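PDB 3MKC: racemase from Pseudovibrio sp. JE062, which is of undetermined specific function but belongs to the enolase superfamily, pairing an alpha+beta N-terminal domain with a TIM-barrel-like C-terminal domain. Local coordinates for residues K13-I18 and V34-E39; P7-I12 and G119-V124; E73-R78 and D88-A93. One frame throughout, in Å; residues are numbered along the deposited sequence.

Contact 1: residues K13-I18 and V34-E39; sequences KSIEFI and VKVTDE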
loop_
_atom_site.group_PDB
_atom_site.type_symbol
_atom_site.label_atom_id
_atom_site.label_comp_id
_atom_site.label_asym_id
_atom_site.label_seq_id
_atom_site.Cartn_x
_atom_site.Cartn_y
_atom_site.Cartn_z
ATOM N N LYS A 13 10.114 -12.356 21.409
ATOM C CA LYS A 13 9.816 -13.648 22.014
ATOM C C LYS A 13 8.982 -14.528 21.087
ATOM O O LYS A 13 9.198 -15.739 21.000
ATOM C CB LYS A 13 9.073 -13.450 23.336
ATOM C CG LYS A 13 8.687 -14.751 24.030
ATOM C CD LYS A 13 7.989 -14.465 25.345
ATOM C CE LYS A 13 7.559 -15.736 26.051
ATOM N NZ LYS A 13 7.016 -15.411 27.401
ATOM N N SER A 14 8.028 -13.921 20.391
ATOM C CA SER A 14 7.180 -14.687 19.494
ATOM C C SER A 14 6.638 -13.869 18.334
ATOM O O SER A 14 6.587 -12.639 18.381
ATOM C CB SER A 14 6.003 -15.292 20.266
ATOM O OG SER A 14 5.084 -14.288 20.673
ATOM N N ILE A 15 6.237 -14.577 17.288
ATOM C CA ILE A 15 5.665 -13.954 16.110
ATOM C C ILE A 15 4.487 -14.821 15.706
ATOM O O ILE A 15 4.643 -16.001 15.367
ATOM C CB ILE A 15 6.679 -13.863 14.954
ATOM C CG1 ILE A 15 7.839 -12.944 15.359
ATOM C CG2 ILE A 15 5.987 -13.323 13.700
ATOM C CD1 ILE A 15 8.868 -12.710 14.258
ATOM N N GLU A 16 3.306 -14.225 15.759
ATOM C CA GLU A 16 2.072 -14.917 15.438
ATOM C C GLU A 16 1.367 -14.347 14.214
ATOM O O GLU A 16 1.177 -13.135 14.090
ATOM C CB GLU A 16 1.139 -14.863 16.653
ATOM C CG GLU A 16 -0.286 -15.318 16.395
ATOM C CD GLU A 16 -1.122 -15.372 17.667
ATOM O OE1 GLU A 16 -1.012 -14.444 18.501
ATOM O OE2 GLU A 16 -1.897 -16.339 17.831
ATOM N N PHE A 17 0.995 -15.237 13.303
ATOM C CA PHE A 17 0.280 -14.847 12.099
ATOM C C PHE A 17 -1.183 -15.159 12.385
ATOM O O PHE A 17 -1.545 -16.307 12.630
ATOM C CB PHE A 17 0.803 -15.639 10.895
ATOM C CG PHE A 17 2.028 -15.024 10.254
ATOM C CD1 PHE A 17 1.930 -14.370 9.030
ATOM C CD2 PHE A 17 3.263 -15.063 10.895
ATOM C CE1 PHE A 17 3.045 -13.759 8.451
ATOM C CE2 PHE A 17 4.387 -14.453 10.326
ATOM C CZ PHE A 17 4.272 -13.798 9.099
ATOM N N ILE A 18 -2.020 -14.129 12.354
ATOM C CA ILE A 18 -3.428 -14.288 12.676
ATOM C C ILE A 18 -4.390 -14.044 11.531
ATOM O O ILE A 18 -4.709 -12.903 11.208
ATOM C CB ILE A 18 -3.810 -13.347 13.835
ATOM C CG1 ILE A 18 -2.910 -13.632 15.036
ATOM C CG2 ILE A 18 -5.284 -13.516 14.189
ATOM C CD1 ILE A 18 -3.013 -12.607 16.142
ATOM N N VAL A 34 -0.108 -9.698 11.806
ATOM C CA VAL A 34 1.154 -10.225 12.283
ATOM C C VAL A 34 1.441 -9.554 13.622
ATOM O O VAL A 34 1.594 -8.334 13.693
ATOM C CB VAL A 34 2.309 -9.915 11.317
ATOM C CG1 VAL A 34 3.625 -10.402 11.920
ATOM C CG2 VAL A 34 2.053 -10.576 9.974
ATOM N N LYS A 35 1.504 -10.352 14.682
ATOM C CA LYS A 35 1.767 -9.829 16.014
ATOM C C LYS A 35 3.133 -10.295 16.509
ATOM O O LYS A 35 3.357 -11.493 16.703
ATOM C CB LYS A 35 0.676 -10.305 16.973
ATOM C CG LYS A 35 0.696 -9.688 18.363
ATOM C CD LYS A 35 -0.433 -10.300 19.192
ATOM C CE LYS A 35 -0.621 -9.618 20.530
ATOM N NZ LYS A 35 -1.887 -10.083 21.182
ATOM N N VAL A 36 4.048 -9.348 16.700
ATOM C CA VAL A 36 5.386 -9.661 17.191
ATOM C C VAL A 36 5.444 -9.203 18.647
ATOM O O VAL A 36 5.276 -8.023 18.945
ATOM C CB VAL A 36 6.475 -8.927 16.372
ATOM C CG1 VAL A 36 7.854 -9.325 16.861
ATOM C CG2 VAL A 36 6.324 -9.262 14.892
ATOM N N THR A 37 5.684 -10.147 19.547
ATOM C CA THR A 37 5.729 -9.852 20.971
ATOM C C THR A 37 7.130 -9.984 21.548
ATOM O O THR A 37 7.845 -10.930 21.224
ATOM C CB THR A 37 4.793 -10.799 21.728
ATOM O OG1 THR A 37 3.511 -10.805 21.086
ATOM C CG2 THR A 37 4.631 -10.346 23.176
ATOM N N ASP A 38 7.528 -9.041 22.397
ATOM C CA ASP A 38 8.856 -9.126 22.996
ATOM C C ASP A 38 8.787 -9.846 24.338
ATOM O O ASP A 38 7.709 -10.221 24.794
ATOM C CB ASP A 38 9.510 -7.739 23.141
ATOM C CG ASP A 38 8.878 -6.881 24.227
ATOM O OD1 ASP A 38 8.176 -7.420 25.106
ATOM O OD2 ASP A 38 9.108 -5.651 24.206
ATOM N N GLU A 39 9.939 -10.034 24.967
ATOM C CA GLU A 39 10.003 -10.751 26.232
ATOM C C GLU A 39 9.345 -10.047 27.400
ATOM O O GLU A 39 9.221 -10.626 28.475
ATOM C CB GLU A 39 11.455 -11.074 26.567
ATOM C CG GLU A 39 12.182 -11.701 25.397
ATOM C CD GLU A 39 13.294 -12.639 25.807
ATOM O OE1 GLU A 39 14.277 -12.176 26.427
ATOM O OE2 GLU A 39 13.174 -13.848 25.503
HETATM O O HOH W 1 3.466 -12.641 19.287
#

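Contact 2: residues P7-I12 and G119-V124; sequences PAVAPI and GKQLGV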
loop_
_atom_site.group_PDB
_atom_site.type_symbol
_atom_site.label_atom_id
_atom_site.label_comp_id
_atom_site.label_asym_id
_atom_site.label_seq_id
_atom_site.Cartn_x
_atom_site.Cartn_y
_atom_site.Cartn_z
ATOM N N PRO A 7 16.681 -0.610 28.798
ATOM C CA PRO A 7 16.133 -1.919 29.164
ATOM C C PRO A 7 14.890 -2.309 28.367
ATOM O O PRO A 7 14.589 -3.489 28.221
ATOM C CB PRO A 7 15.819 -1.759 30.654
ATOM C CG PRO A 7 16.765 -0.680 31.105
ATOM C CD PRO A 7 16.693 0.294 29.960
ATOM N N ALA A 8 14.173 -1.306 27.869
ATOM C CA ALA A 8 12.946 -1.517 27.106
ATOM C C ALA A 8 13.146 -2.206 25.753
ATOM O O ALA A 8 12.231 -2.846 25.239
ATOM C CB ALA A 8 12.229 -0.187 26.910
ATOM N N VAL A 9 14.326 -2.068 25.166
ATOM C CA VAL A 9 14.589 -2.712 23.884
ATOM C C VAL A 9 14.888 -4.173 24.186
ATOM O O VAL A 9 16.046 -4.573 24.301
ATOM C CB VAL A 9 15.790 -2.060 23.174
ATOM C CG1 VAL A 9 15.973 -2.658 21.794
ATOM C CG2 VAL A 9 15.569 -0.570 23.077
ATOM N N ALA A 10 13.828 -4.960 24.335
ATOM C CA ALA A 10 13.952 -6.380 24.657
ATOM C C ALA A 10 13.838 -7.250 23.413
ATOM O O ALA A 10 13.231 -6.848 22.424
ATOM C CB ALA A 10 12.885 -6.774 25.664
ATOM N N PRO A 11 14.394 -8.473 23.465
ATOM C CA PRO A 11 14.357 -9.402 22.332
ATOM C C PRO A 11 12.956 -9.870 21.981
ATOM O O PRO A 11 12.062 -9.907 22.831
ATOM C CB PRO A 11 15.229 -10.573 22.799
ATOM C CG PRO A 11 16.071 -9.988 23.911
ATOM C CD PRO A 11 15.097 -9.083 24.604
ATOM N N ILE A 12 12.776 -10.234 20.718
ATOM C CA ILE A 12 11.499 -10.736 20.233
ATOM C C ILE A 12 11.290 -12.124 20.836
ATOM O O ILE A 12 12.187 -12.965 20.789
ATOM C CB ILE A 12 11.507 -10.846 18.692
ATOM C CG1 ILE A 12 11.610 -9.450 18.083
ATOM C CG2 ILE A 12 10.264 -11.584 18.205
ATOM C CD1 ILE A 12 11.711 -9.446 16.573
ATOM N N GLY A 119 9.011 1.109 17.937
ATOM C CA GLY A 119 8.560 2.426 18.343
ATOM C C GLY A 119 7.989 2.384 19.746
ATOM O O GLY A 119 8.294 3.239 20.578
ATOM N N LYS A 120 7.156 1.388 20.015
ATOM C CA LYS A 120 6.542 1.270 21.332
ATOM C C LYS A 120 7.567 1.048 22.432
ATOM O O LYS A 120 7.399 1.548 23.542
ATOM C CB LYS A 120 5.483 0.163 21.318
ATOM C CG LYS A 120 4.246 0.555 20.507
ATOM C CD LYS A 120 3.304 -0.615 20.242
ATOM C CE LYS A 120 2.613 -1.110 21.502
ATOM N NZ LYS A 120 1.614 -2.183 21.180
ATOM N N GLN A 121 8.637 0.316 22.131
ATOM C CA GLN A 121 9.682 0.084 23.120
ATOM C C GLN A 121 10.404 1.401 23.410
ATOM O O GLN A 121 10.660 1.746 24.565
ATOM C CB GLN A 121 10.715 -0.940 22.613
ATOM C CG GLN A 121 10.209 -2.368 22.376
ATOM C CD GLN A 121 11.341 -3.324 22.011
ATOM O OE1 GLN A 121 12.249 -2.964 21.263
ATOM N NE2 GLN A 121 11.285 -4.551 22.531
ATOM N N LEU A 122 10.725 2.137 22.349
ATOM C CA LEU A 122 11.446 3.396 22.468
ATOM C C LEU A 122 10.555 4.596 22.755
ATOM O O LEU A 122 11.049 5.700 22.997
ATOM C CB LEU A 122 12.238 3.654 21.185
ATOM C CG LEU A 122 13.314 2.624 20.843
ATOM C CD1 LEU A 122 13.809 2.850 19.417
ATOM C CD2 LEU A 122 14.452 2.733 21.833
ATOM N N GLY A 123 9.246 4.382 22.722
ATOM C CA GLY A 123 8.323 5.469 22.975
ATOM C C GLY A 123 8.411 6.559 21.924
ATOM O O GLY A 123 8.350 7.744 22.245
ATOM N N VAL A 124 8.568 6.160 20.664
ATOM C CA VAL A 124 8.647 7.125 19.573
ATOM C C VAL A 124 7.809 6.639 18.400
ATOM O O VAL A 124 7.720 5.437 18.148
ATOM C CB VAL A 124 10.102 7.333 19.094
ATOM C CG1 VAL A 124 10.972 7.763 20.259
ATOM C CG2 VAL A 124 10.646 6.055 18.469
#

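Contact 3: residues E73-R78 and D88-A93; sequences EKAIGR and DAMYDA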
loop_
_atom_site.group_PDB
_atom_site.type_symbol
_atom_site.label_atom_id
_atom_site.label_comp_id
_atom_site.label_asym_id
_atom_site.label_seq_id
_atom_site.Cartn_x
_atom_site.Cartn_y
_atom_site.Cartn_z
ATOM N N GLU A 73 11.805 -17.658 12.273
ATOM C CA GLU A 73 12.997 -18.156 12.941
ATOM C C GLU A 73 14.139 -17.159 13.089
ATOM O O GLU A 73 14.719 -17.028 14.168
ATOM C CB GLU A 73 13.500 -19.413 12.234
ATOM C CG GLU A 73 14.506 -20.213 13.039
ATOM C CD GLU A 73 14.971 -21.463 12.310
ATOM O OE1 GLU A 73 14.110 -22.283 11.925
ATOM O OE2 GLU A 73 16.198 -21.618 12.122
ATOM N N LYS A 74 14.465 -16.444 12.020
ATOM C CA LYS A 74 15.568 -15.495 12.087
ATOM C C LYS A 74 15.263 -14.175 12.788
ATOM O O LYS A 74 16.148 -13.334 12.933
ATOM C CB LYS A 74 16.105 -15.233 10.678
ATOM C CG LYS A 74 16.696 -16.467 10.019
ATOM C CD LYS A 74 17.941 -16.959 10.757
ATOM C CE LYS A 74 18.428 -18.276 10.170
ATOM N NZ LYS A 74 19.705 -18.735 10.775
ATOM N N ALA A 75 14.019 -14.001 13.228
ATOM C CA ALA A 75 13.598 -12.792 13.926
ATOM C C ALA A 75 13.534 -13.043 15.433
ATOM O O ALA A 75 13.893 -12.180 16.231
ATOM C CB ALA A 75 12.235 -12.345 13.419
ATOM N N ILE A 76 13.074 -14.231 15.815
ATOM C CA ILE A 76 12.975 -14.595 17.225
ATOM C C ILE A 76 14.316 -14.403 17.931
ATOM O O ILE A 76 15.355 -14.869 17.455
ATOM C CB ILE A 76 12.548 -16.069 17.397
ATOM C CG1 ILE A 76 11.246 -16.330 16.644
ATOM C CG2 ILE A 76 12.397 -16.397 18.884
ATOM C CD1 ILE A 76 10.083 -15.510 17.123
ATOM N N GLY A 77 14.290 -13.714 19.064
ATOM C CA GLY A 77 15.511 -13.483 19.815
ATOM C C GLY A 77 16.212 -12.174 19.507
ATOM O O GLY A 77 17.007 -11.691 20.314
ATOM N N ARG A 78 15.912 -11.588 18.351
ATOM C CA ARG A 78 16.546 -10.338 17.938
ATOM C C ARG A 78 15.911 -9.109 18.581
ATOM O O ARG A 78 14.753 -9.139 18.999
ATOM C CB ARG A 78 16.481 -10.194 16.407
ATOM C CG ARG A 78 17.183 -11.306 15.617
ATOM C CD ARG A 78 18.678 -11.322 15.892
ATOM N NE ARG A 78 19.341 -10.100 15.447
ATOM C CZ ARG A 78 19.675 -9.848 14.184
ATOM N NH1 ARG A 78 19.409 -10.739 13.235
ATOM N NH2 ARG A 78 20.279 -8.705 13.866
ATOM N N ASP A 88 17.175 -8.387 6.425
ATOM C CA ASP A 88 18.181 -9.120 5.667
ATOM C C ASP A 88 18.291 -10.566 6.122
ATOM O O ASP A 88 18.455 -11.471 5.299
ATOM C CB ASP A 88 19.565 -8.460 5.792
ATOM C CG ASP A 88 19.678 -7.161 5.010
ATOM O OD1 ASP A 88 18.836 -6.911 4.119
ATOM O OD2 ASP A 88 20.624 -6.394 5.280
ATOM N N ALA A 89 18.201 -10.776 7.432
ATOM C CA ALA A 89 18.318 -12.115 7.997
ATOM C C ALA A 89 17.180 -13.010 7.543
ATOM O O ALA A 89 17.398 -14.164 7.172
ATOM C CB ALA A 89 18.349 -12.039 9.521
HETATM N N MSE A 90 15.964 -12.480 7.584
HETATM C CA MSE A 90 14.797 -13.239 7.171
HETATM C C MSE A 90 14.865 -13.526 5.673
HETATM O O MSE A 90 14.662 -14.666 5.232
HETATM C CB MSE A 90 13.511 -12.465 7.489
HETATM C CG MSE A 90 13.171 -12.358 8.973
HETATM SE SE MSE A 90 11.428 -11.574 9.246
HETATM C CE MSE A 90 11.867 -9.780 8.697
ATOM N N TYR A 91 15.150 -12.487 4.892
ATOM C CA TYR A 91 15.235 -12.632 3.443
ATOM C C TYR A 91 16.289 -13.665 3.039
ATOM O O TYR A 91 16.015 -14.563 2.250
ATOM C CB TYR A 91 15.575 -11.290 2.787
ATOM C CG TYR A 91 15.534 -11.337 1.272
ATOM C CD1 TYR A 91 14.348 -11.106 0.583
ATOM C CD2 TYR A 91 16.678 -11.635 0.531
ATOM C CE1 TYR A 91 14.299 -11.167 -0.814
ATOM C CE2 TYR A 91 16.641 -11.702 -0.859
ATOM C CZ TYR A 91 15.448 -11.464 -1.526
ATOM O OH TYR A 91 15.411 -11.509 -2.902
ATOM N N ASP A 92 17.492 -13.527 3.585
ATOM C CA ASP A 92 18.575 -14.442 3.254
ATOM C C ASP A 92 18.240 -15.897 3.557
ATOM O O ASP A 92 18.589 -16.789 2.793
ATOM C CB ASP A 92 19.841 -14.057 4.023
ATOM C CG ASP A 92 20.996 -14.991 3.739
ATOM O OD1 ASP A 92 21.494 -14.997 2.591
ATOM O OD2 ASP A 92 21.403 -15.734 4.660
ATOM N N ALA A 93 17.552 -16.133 4.670
ATOM C CA ALA A 93 17.228 -17.497 5.084
ATOM C C ALA A 93 16.035 -18.137 4.389
ATOM O O ALA A 93 15.776 -19.327 4.571
ATOM C CB ALA A 93 17.014 -17.529 6.600
#

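Contact 1: residues K13-I18 and V34-E39
Phe17 and Val34 stand side by side on one face of a two-stranded antiparallel ladder and point the same way. Val34 CG2, set beside its own backbone N, lies over one face of the Phe17 ring, offset toward the rim, and comes to 3.7 Å from Phe17 CE1. This is a CH-pi contact, with the methyl 24° off the ring normal. The other branch, Val34 CG1, is anti to the backbone N (chi1 176°) and meets Ile15 CG2 at 4.2 Å. Next along the row, Ile15 CG1 reaches Val36 CG1 at 3.9 Å, again side by side. Beta-branched and aromatic residues suit this face because it is packed over: helix 102-122 covers Val34, Val36 and part of Phe17, helix 52-59 also packs on Phe17, and Thr72, Ala75 and Ile76 of a loop meet Ile15.

The strands form the first hairpin of the three-stranded antiparallel sheet in the N-terminal domain. Ser14-Thr37 and Glu16-Lys35 are its hydrogen-bonded pairs, and Glu16 N to Lys35 O, at 2.9 Å, is nearly straight (173°). Near the start of strand 12-22 the pattern slips into a classic beta bulge: Thr37 O accepts from both Lys13 N, at 2.7 Å, and Ser14 N, at 3.1 Å.

Ser14, Glu16, Lys35 and Thr37 project from the other face. One water bonds to both hydroxyls, Ser14 OG and Thr37 OG1, and donates to Lys35 O; short hydroxyl side chains suit a place where solvent completes the bonding. Beyond them Glu16 and Lys35 run out as extended chains. Glu16 OE1 and Lys35 NZ stay 5.2 Å apart, so any attraction between them is probably only a general electrostatic one, while Lys35 also makes a cation-pi contact with Tyr43.

Contact 2: residues P7-I12 and G119-V124
Gln121, in the last turn of helix 102-122, reaches across to Ala8, Val9 and Ala10 in the irregular segment that leads into the first strand of the N-terminal domain. That segment makes an inverse gamma turn centred on Val9, with a weak bond from Ala10 N back to Ala8 O, and the glutamine side chain lies against it.

Gln121 CB starts 3.6 Å from Ala8 O. CG, anti to the carbonyl carbon of Gln121 (chi1 -65°), continues past the same oxygen, and Gln121 CD comes to 3.4 Å from Ala8 O. At the tip the amide divides its work. Gln121 OE1 turns to Val9, 3.5 Å from Val9 CA and a little farther from Val9 CG1, the two side chains crossing at about a right angle. Gln121 NE2 donates to Ala10 O at 3.0 Å, the acceptor lying in the amide plane and the N-H arriving on a lone pair of the carbonyl. NE2 also binds Asp38 OD2, which makes glutamine apt here: a neutral amide on a long arm can serve a backbone carbonyl and a carboxylate from one nitrogen.

Alanine suits position 8, where its lone methyl can sit against the helix backbone, Ala8 CB approaching Gln121 O to 3.4 Å. Beside the amide, the apolar branches complete the contact, Val9 CG2 touching Leu122 CD2 at 3.7 Å.

Contact 3: residues E73-R78 and D88-A93
Chi1 of -63° sets Lys74 CG anti to the carbonyl carbon and against helix 83-93, where Lys74 CG meets Ala93 CB at 3.6 Å and lies 3.7 Å from Ala89 O. A single bend at chi2 (-65°) turns CD out of an extended path. Farther along the chain, Lys74 CE is 3.9 Å from Ala93 CB. Nearer the backbone, Lys74 CB and Ala89 CB approach to 4.1 Å. The two alanines are one helical turn apart, joined by the bond from Ala93 N to Ala89 O, and their small methyls suit a surface on which a lysine's methylenes can lie close.

The partner of the helix is a loop that closes in a type II beta turn from Ala75 to Arg78, with Gly77 taking the positive phi at its third position. At the first position of the turn, Ala75 CB lies 4.3 Å from SE of Met90, a selenomethionine; Met90 also touches Ile110 of helix 102-122. At the far end Arg78 bends at chi2 and chi3, and its NH1 comes to Ala89 CB at the edge of the guanidinium, near its plane. The charge of Arg78 is met by a salt bridge to Glu82.

No hydrogen bond crosses between the segments, so their cohesion rests on van der Waals contact, the aliphatic part of lysine serving as the apolar partner while its ammonium end leads away.

In the fold
All three contacts lie on the same side of the chain's centre, in the N-terminal part of the enolase-superfamily fold. Contact 2 joins the chain's beginning to the end of helix 102-122, and along the sequence it encloses contact 1 and then contact 3. The centres of contact 1 and contact 2 are about 14 Å apart. Strand 12-22 is common ground: Ile12 exchanges probable backbone hydrogen bonds with Gly77 and Arg78, and Ser14 packs on Ile76. Val36 of the hairpin packs on Ile12, and Glu39 N probably bonds to Pro11 O. Hairpin, end of helix 102-122 and the loop leading into helix 83-93 thus meet around the start of strand 12-22 in the N-terminal domain.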